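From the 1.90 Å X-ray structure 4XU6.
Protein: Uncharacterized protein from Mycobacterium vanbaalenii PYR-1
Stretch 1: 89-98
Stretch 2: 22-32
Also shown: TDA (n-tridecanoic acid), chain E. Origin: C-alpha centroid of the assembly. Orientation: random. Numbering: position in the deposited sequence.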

ATOM      1  N   THR A  89       4.994  -3.182   6.119  1.00 19.33           N
ATOM      2  CA  THR A  89       5.076  -4.490   5.469  1.00 19.16           C
ATOM      3  C   THR A  89       5.195  -5.591   6.519  1.00 18.57           C
ATOM      4  O   THR A  89       4.563  -6.638   6.420  1.00 19.71           O
ATOM      5  CB  THR A  89       6.277  -4.546   4.503  1.00 21.05           C
ATOM      6  OG1 THR A  89       6.136  -3.521   3.510  1.00 21.59           O
ATOM      7  CG2 THR A  89       6.352  -5.895   3.809  1.00 24.61           C
ATOM      8  N   TYR A  90       6.022  -5.334   7.525  1.00 19.54           N
ATOM      9  CA  TYR A  90       6.233  -6.264   8.636  1.00 18.15           C
ATOM     10  C   TYR A  90       4.900  -6.579   9.337  1.00 18.40           C
ATOM     11  O   TYR A  90       4.521  -7.757   9.491  1.00 19.41           O
ATOM     12  CB  TYR A  90       7.223  -5.603   9.604  1.00 18.88           C
ATOM     13  CG  TYR A  90       7.914  -6.493  10.630  1.00 21.40           C
ATOM     14  CD1 TYR A  90       7.401  -7.732  10.998  1.00 24.79           C
ATOM     15  CD2 TYR A  90       9.087  -6.060  11.239  1.00 27.03           C
ATOM     16  CE1 TYR A  90       8.056  -8.523  11.956  1.00 27.24           C
ATOM     17  CE2 TYR A  90       9.739  -6.836  12.179  1.00 26.60           C
ATOM     18  CZ  TYR A  90       9.223  -8.052  12.532  1.00 26.12           C
ATOM     19  OH  TYR A  90       9.892  -8.797  13.481  1.00 29.27           O
ATOM     20  N   VAL A  91       4.167  -5.544   9.749  1.00 21.20           N
ATOM     21  CA  VAL A  91       2.903  -5.800  10.452  1.00 20.30           C
ATOM     22  C   VAL A  91       1.849  -6.417   9.535  1.00 22.25           C
ATOM     23  O   VAL A  91       1.001  -7.178   9.992  1.00 20.42           O
ATOM     24  CB  VAL A  91       2.342  -4.551  11.194  1.00 20.17           C
ATOM     25  CG1 VAL A  91       3.332  -4.078  12.264  1.00 20.93           C
ATOM     26  CG2 VAL A  91       2.005  -3.420  10.220  1.00 20.92           C
ATOM     27  N   THR A  92       1.913  -6.112   8.241  1.00 21.78           N
ATOM     28  CA  THR A  92       0.983  -6.730   7.293  1.00 22.13           C
ATOM     29  C   THR A  92       1.184  -8.243   7.249  1.00 22.00           C
ATOM     30  O   THR A  92       0.216  -9.001   7.144  1.00 20.46           O
ATOM     31  CB  THR A  92       1.128  -6.141   5.865  1.00 22.40           C
ATOM     32  OG1 THR A  92       0.763  -4.756   5.877  1.00 22.24           O
ATOM     33  CG2 THR A  92       0.225  -6.885   4.869  1.00 24.00           C
ATOM     34  N   THR A  93       2.435  -8.690   7.335  1.00 19.91           N
ATOM     35  CA  THR A  93       2.683 -10.132   7.317  1.00 22.00           C
ATOM     36  C   THR A  93       2.028 -10.807   8.512  1.00 22.50           C
ATOM     37  O   THR A  93       1.590 -11.936   8.413  1.00 21.87           O
ATOM     38  CB  THR A  93       4.182 -10.508   7.258  1.00 23.42           C
ATOM     39  OG1 THR A  93       4.854 -10.059   8.439  1.00 22.31           O
ATOM     40  CG2 THR A  93       4.840  -9.910   6.017  1.00 20.82           C
ATOM     41  N   ALA A  94       1.944 -10.099   9.633  1.00 21.34           N
ATOM     42  CA  ALA A  94       1.247 -10.636  10.800  1.00 21.77           C
ATOM     43  C   ALA A  94      -0.252 -10.780  10.512  1.00 22.72           C
ATOM     44  O   ALA A  94      -0.890 -11.766  10.901  1.00 24.26           O
ATOM     45  CB  ALA A  94       1.480  -9.733  12.007  1.00 22.90           C
ATOM     46  N   LEU A  95      -0.815  -9.800   9.816  1.00 21.70           N
ATOM     47  CA  LEU A  95      -2.245  -9.829   9.507  1.00 22.41           C
ATOM     48  C   LEU A  95      -2.618 -10.912   8.497  1.00 22.30           C
ATOM     49  O   LEU A  95      -3.707 -11.465   8.565  1.00 27.51           O
ATOM     50  CB  LEU A  95      -2.710  -8.470   8.976  1.00 23.98           C
ATOM     51  CG  LEU A  95      -2.478  -7.268   9.893  1.00 22.12           C
ATOM     52  CD1 LEU A  95      -2.972  -5.977   9.239  1.00 24.22           C
ATOM     53  CD2 LEU A  95      -3.143  -7.476  11.233  1.00 24.92           C
ATOM     54  N   VAL A  96      -1.727 -11.211   7.556  1.00 22.94           N
ATOM     55  CA  VAL A  96      -2.104 -12.094   6.453  1.00 24.28           C
ATOM     56  C   VAL A  96      -1.432 -13.463   6.492  1.00 23.43           C
ATOM     57  O   VAL A  96      -1.599 -14.255   5.570  1.00 22.70           O
ATOM     58  CB  VAL A  96      -1.847 -11.423   5.064  1.00 24.27           C
ATOM     59  CG1 VAL A  96      -2.578 -10.084   4.975  1.00 25.58           C
ATOM     60  CG2 VAL A  96      -0.338 -11.233   4.803  1.00 22.26           C
ATOM     61  N   HIS A  97      -0.682 -13.754   7.556  1.00 25.33           N
ATOM     62  CA  HIS A  97       0.137 -14.973   7.594  1.00 24.35           C
ATOM     63  C   HIS A  97      -0.637 -16.286   7.399  1.00 25.68           C
ATOM     64  O   HIS A  97      -0.061 -17.272   6.937  1.00 28.89           O
ATOM     65  CB  HIS A  97       0.930 -15.070   8.904  1.00 25.87           C
ATOM     66  CG  HIS A  97       0.098 -15.503  10.069  1.00 23.74           C
ATOM     67  ND1 HIS A  97      -0.612 -14.612  10.846  1.00 26.11           N
ATOM     68  CD2 HIS A  97      -0.159 -16.734  10.577  1.00 25.78           C
ATOM     69  CE1 HIS A  97      -1.266 -15.276  11.785  1.00 25.65           C
ATOM     70  NE2 HIS A  97      -1.006 -16.563  11.645  1.00 27.44           N
ATOM     71  N   ALA A  98      -1.922 -16.309   7.751  1.00 25.35           N
ATOM     72  CA  ALA A  98      -2.712 -17.545   7.647  1.00 29.64           C
ATOM     73  C   ALA A  98      -3.224 -17.833   6.229  1.00 29.71           C
ATOM     74  O   ALA A  98      -3.811 -18.894   5.980  1.00 29.12           O
ATOM     75  CB  ALA A  98      -3.878 -17.535   8.649  1.00 28.69           C
TER
HETATM   76  O21 TDA E 304       9.973 -12.375  11.362  1.00 38.27           O
HETATM   77  O22 TDA E 304      11.224 -13.169  13.156  1.00 39.98           O
HETATM   78  C21 TDA E 304      11.101 -12.303  12.289  1.00 32.23           C
HETATM   79  C22 TDA E 304      12.062 -11.152  12.238  1.00 27.69           C
HETATM   80  C23 TDA E 304      11.942 -10.376  10.923  1.00 27.84           C
HETATM   81  C24 TDA E 304      12.801  -9.112  10.944  1.00 28.30           C
HETATM   82  C25 TDA E 304      12.772  -8.396   9.593  1.00 25.32           C
HETATM   83  C26 TDA E 304      13.604  -7.117   9.598  1.00 31.04           C
HETATM   84  C27 TDA E 304      12.910  -6.095  10.487  1.00 30.30           C
HETATM   85  C28 TDA E 304      13.648  -4.776  10.528  1.00 35.45           C
HETATM   86  C29 TDA E 304      12.992  -3.866  11.553  1.00 34.42           C
HETATM   87  C30 TDA E 304      13.715  -2.532  11.533  1.00 32.27           C
HETATM   88  C31 TDA E 304      13.464  -1.826  10.209  1.00 34.74           C
HETATM   89  C32 TDA E 304      14.018  -0.407  10.237  1.00 34.82           C
HETATM   90  C33 TDA E 304      14.302   0.095   8.827  1.00 34.63           C
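Stretch 2 (22-32) GDHSHVVTGTT

Stretch 2 lies on stretch 1 as one helix running parallel to another at close range, a packing built on small residues in the middle, an aromatic ring at one end and a cluster of His 97 with two threonines at the other. Residues 22-29 are helical and continue a helix that begins earlier in the chain; their axis makes only 2° with that of helix 89-96 and approaches it to 8.5 Å. In register, the CA atoms of Val 91 and Gly 22 are 5.5 Å apart, and one turn further on those of Ala 94 and His 26 are 5.0 Å apart.

The first rule is glycine under a ring. Gly 22 CA stands 3.4 Å from the centroid of the Tyr 90 ring, 7° off its normal, a CH-pi contact over the face. A CB here would point toward stretch 1 and come within 2.2 Å of Tyr 90 CE2, so the ring occupies the space that glycine leaves. The same tyrosine turns its edge toward the face of His 26, with centroids 5.2 Å apart and planes at 63°. Beyond the ring, one water bonds to Tyr 90 OH (2.7 Å), His 26 ND1 (2.8 Å) and Asp 23 OD1 (2.6 Å), tying the two helices together through solvent.

His 26 also makes a direct hydrogen bond across the interface: its NE2 donates to Thr 93 OG1 at 2.8 Å. That hydroxyl in turn donates to Tyr 90 O at 2.6 Å, so it is held by its own helix while it accepts the N-H of the imidazole.

Ala 94 is the small residue on the facing side. Its CB points toward stretch 2 and packs 3.8 Å from Ser 25 CB and 3.6 Å from His 26 CD2, while Val 91 CG1 meets Ser 25 OG at 3.5 Å.

Past Thr 29 the second helix stops in a Schellman motif. Gly 30 takes positive phi, where a CB would jam against the preceding carbonyl oxygen, and the chain turns to set Thr 31 against His 97. Thr 31 CA lies 3.8 Å from the centroid of the His 97 ring, over its face. At this end several polar groups are also anchored within their own stretch: His 97 ND1 donates to Ala 94 O (2.9 Å), Thr 31 OG1 to Thr 29 OG1 (2.9 Å), and Thr 29 OG1 to Ser 25 O (2.8 Å). A second water joins His 97 NE2 (3.0 Å) to Thr 29 O (3.3 Å).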

ATOM      1  N   GLY A  22       7.093  -5.089  15.242  1.00 21.09           N
ATOM      2  CA  GLY A  22       6.824  -6.152  14.293  1.00 22.76           C
ATOM      3  C   GLY A  22       6.775  -7.515  14.964  1.00 23.45           C
ATOM      4  O   GLY A  22       5.922  -8.348  14.652  1.00 20.33           O
ATOM      5  N   ASP A  23       7.690  -7.759  15.895  1.00 21.40           N
ATOM      6  CA  ASP A  23       7.709  -9.060  16.561  1.00 21.67           C
ATOM      7  C   ASP A  23       6.513  -9.224  17.499  1.00 21.16           C
ATOM      8  O   ASP A  23       5.929 -10.295  17.567  1.00 20.76           O
ATOM      9  CB  ASP A  23       9.016  -9.262  17.316  1.00 23.51           C
ATOM     10  CG  ASP A  23       9.322 -10.731  17.583  1.00 26.90           C
ATOM     11  OD1 ASP A  23       9.084 -11.582  16.696  1.00 25.14           O
ATOM     12  OD2 ASP A  23       9.818 -11.029  18.693  1.00 24.81           O
ATOM     13  N   HIS A  24       6.130  -8.165  18.206  1.00 20.80           N
ATOM     14  CA  HIS A  24       4.897  -8.241  18.983  1.00 23.06           C
ATOM     15  C   HIS A  24       3.716  -8.596  18.076  1.00 22.54           C
ATOM     16  O   HIS A  24       2.872  -9.416  18.431  1.00 20.60           O
ATOM     17  CB  HIS A  24       4.583  -6.928  19.695  1.00 22.59           C
ATOM     18  CG  HIS A  24       3.184  -6.884  20.229  1.00 24.81           C
ATOM     19  ND1 HIS A  24       2.801  -7.573  21.359  1.00 26.42           N
ATOM     20  CD2 HIS A  24       2.061  -6.296  19.747  1.00 25.23           C
ATOM     21  CE1 HIS A  24       1.509  -7.386  21.572  1.00 29.38           C
ATOM     22  NE2 HIS A  24       1.035  -6.620  20.606  1.00 26.75           N
ATOM     23  N   SER A  25       3.661  -7.975  16.900  1.00 19.37           N
ATOM     24  CA  SER A  25       2.590  -8.248  15.945  1.00 19.78           C
ATOM     25  C   SER A  25       2.563  -9.722  15.530  1.00 18.64           C
ATOM     26  O   SER A  25       1.498 -10.342  15.491  1.00 22.13           O
ATOM     27  CB  SER A  25       2.723  -7.341  14.717  1.00 19.29           C
ATOM     28  OG  SER A  25       2.561  -5.983  15.085  1.00 21.25           O
ATOM     29  N   HIS A  26       3.731 -10.292  15.231  1.00 20.86           N
ATOM     30  CA  HIS A  26       3.813 -11.720  14.908  1.00 21.00           C
ATOM     31  C   HIS A  26       3.365 -12.615  16.067  1.00 21.90           C
ATOM     32  O   HIS A  26       2.635 -13.589  15.867  1.00 22.58           O
ATOM     33  CB  HIS A  26       5.236 -12.101  14.479  1.00 20.55           C
ATOM     34  CG  HIS A  26       5.517 -11.827  13.034  1.00 22.77           C
ATOM     35  ND1 HIS A  26       6.768 -11.976  12.472  1.00 28.99           N
ATOM     36  CD2 HIS A  26       4.700 -11.426  12.031  1.00 23.35           C
ATOM     37  CE1 HIS A  26       6.710 -11.668  11.187  1.00 29.52           C
ATOM     38  NE2 HIS A  26       5.465 -11.333  10.893  1.00 24.59           N
ATOM     39  N   VAL A  27       3.804 -12.288  17.277  1.00 21.39           N
ATOM     40  CA  VAL A  27       3.448 -13.115  18.436  1.00 19.78           C
ATOM     41  C   VAL A  27       1.947 -13.063  18.736  1.00 20.87           C
ATOM     42  O   VAL A  27       1.305 -14.112  18.896  1.00 23.50           O
ATOM     43  CB  VAL A  27       4.276 -12.746  19.684  1.00 21.51           C
ATOM     44  CG1 VAL A  27       3.711 -13.428  20.945  1.00 23.42           C
ATOM     45  CG2 VAL A  27       5.744 -13.137  19.478  1.00 21.91           C
ATOM     46  N   VAL A  28       1.386 -11.857  18.776  1.00 21.52           N
ATOM     47  CA  VAL A  28      -0.016 -11.686  19.161  1.00 21.93           C
ATOM     48  C   VAL A  28      -0.985 -12.244  18.115  1.00 26.29           C
ATOM     49  O   VAL A  28      -2.109 -12.614  18.438  1.00 24.26           O
ATOM     50  CB  VAL A  28      -0.360 -10.203  19.499  1.00 24.32           C
ATOM     51  CG1 VAL A  28      -0.448  -9.352  18.220  1.00 21.64           C
ATOM     52  CG2 VAL A  28      -1.663 -10.129  20.280  1.00 29.31           C
ATOM     53  N   THR A  29      -0.550 -12.335  16.861  1.00 21.91           N
ATOM     54  CA  THR A  29      -1.407 -12.908  15.829  1.00 23.11           C
ATOM     55  C   THR A  29      -1.161 -14.402  15.674  1.00 25.97           C
ATOM     56  O   THR A  29      -1.871 -15.072  14.928  1.00 24.56           O
ATOM     57  CB  THR A  29      -1.164 -12.269  14.443  1.00 25.19           C
ATOM     58  OG1 THR A  29       0.219 -12.403  14.105  1.00 21.18           O
ATOM     59  CG2 THR A  29      -1.553 -10.804  14.436  1.00 25.76           C
ATOM     60  N   GLY A  30      -0.139 -14.922  16.351  1.00 24.15           N
ATOM     61  CA  GLY A  30       0.185 -16.338  16.234  1.00 23.96           C
ATOM     62  C   GLY A  30       1.014 -16.695  15.008  1.00 25.78           C
ATOM     63  O   GLY A  30       1.115 -17.868  14.631  1.00 24.72           O
ATOM     64  N   THR A  31       1.606 -15.688  14.373  1.00 20.91           N
ATOM     65  CA  THR A  31       2.495 -15.937  13.236  1.00 23.08           C
ATOM     66  C   THR A  31       3.707 -16.728  13.724  1.00 24.77           C
ATOM     67  O   THR A  31       4.182 -17.640  13.046  1.00 24.04           O
ATOM     68  CB  THR A  31       2.983 -14.613  12.594  1.00 23.52           C
ATOM     69  OG1 THR A  31       1.855 -13.836  12.166  1.00 22.69           O
ATOM     70  CG2 THR A  31       3.907 -14.885  11.391  1.00 23.17           C
ATOM     71  N   THR A  32       4.212 -16.351  14.897  1.00 23.91           N
ATOM     72  CA  THR A  32       5.324 -17.059  15.522  1.00 23.91           C
ATOM     73  C   THR A  32       4.983 -17.327  16.977  1.00 25.64           C
ATOM     74  O   THR A  32       4.070 -16.700  17.538  1.00 22.64           O
ATOM     75  CB  THR A  32       6.639 -16.245  15.490  1.00 23.15           C
ATOM     76  OG1 THR A  32       6.448 -14.978  16.149  1.00 23.79           O
ATOM     77  CG2 THR A  32       7.118 -16.012  14.051  1.00 25.89           C
TER
HETATM   78  O   HOH W   1       8.943 -11.272  14.142  1.00 30.34           O
HETATM   79  O   HOH W   2      -2.895 -17.857  13.581  1.00 38.63           O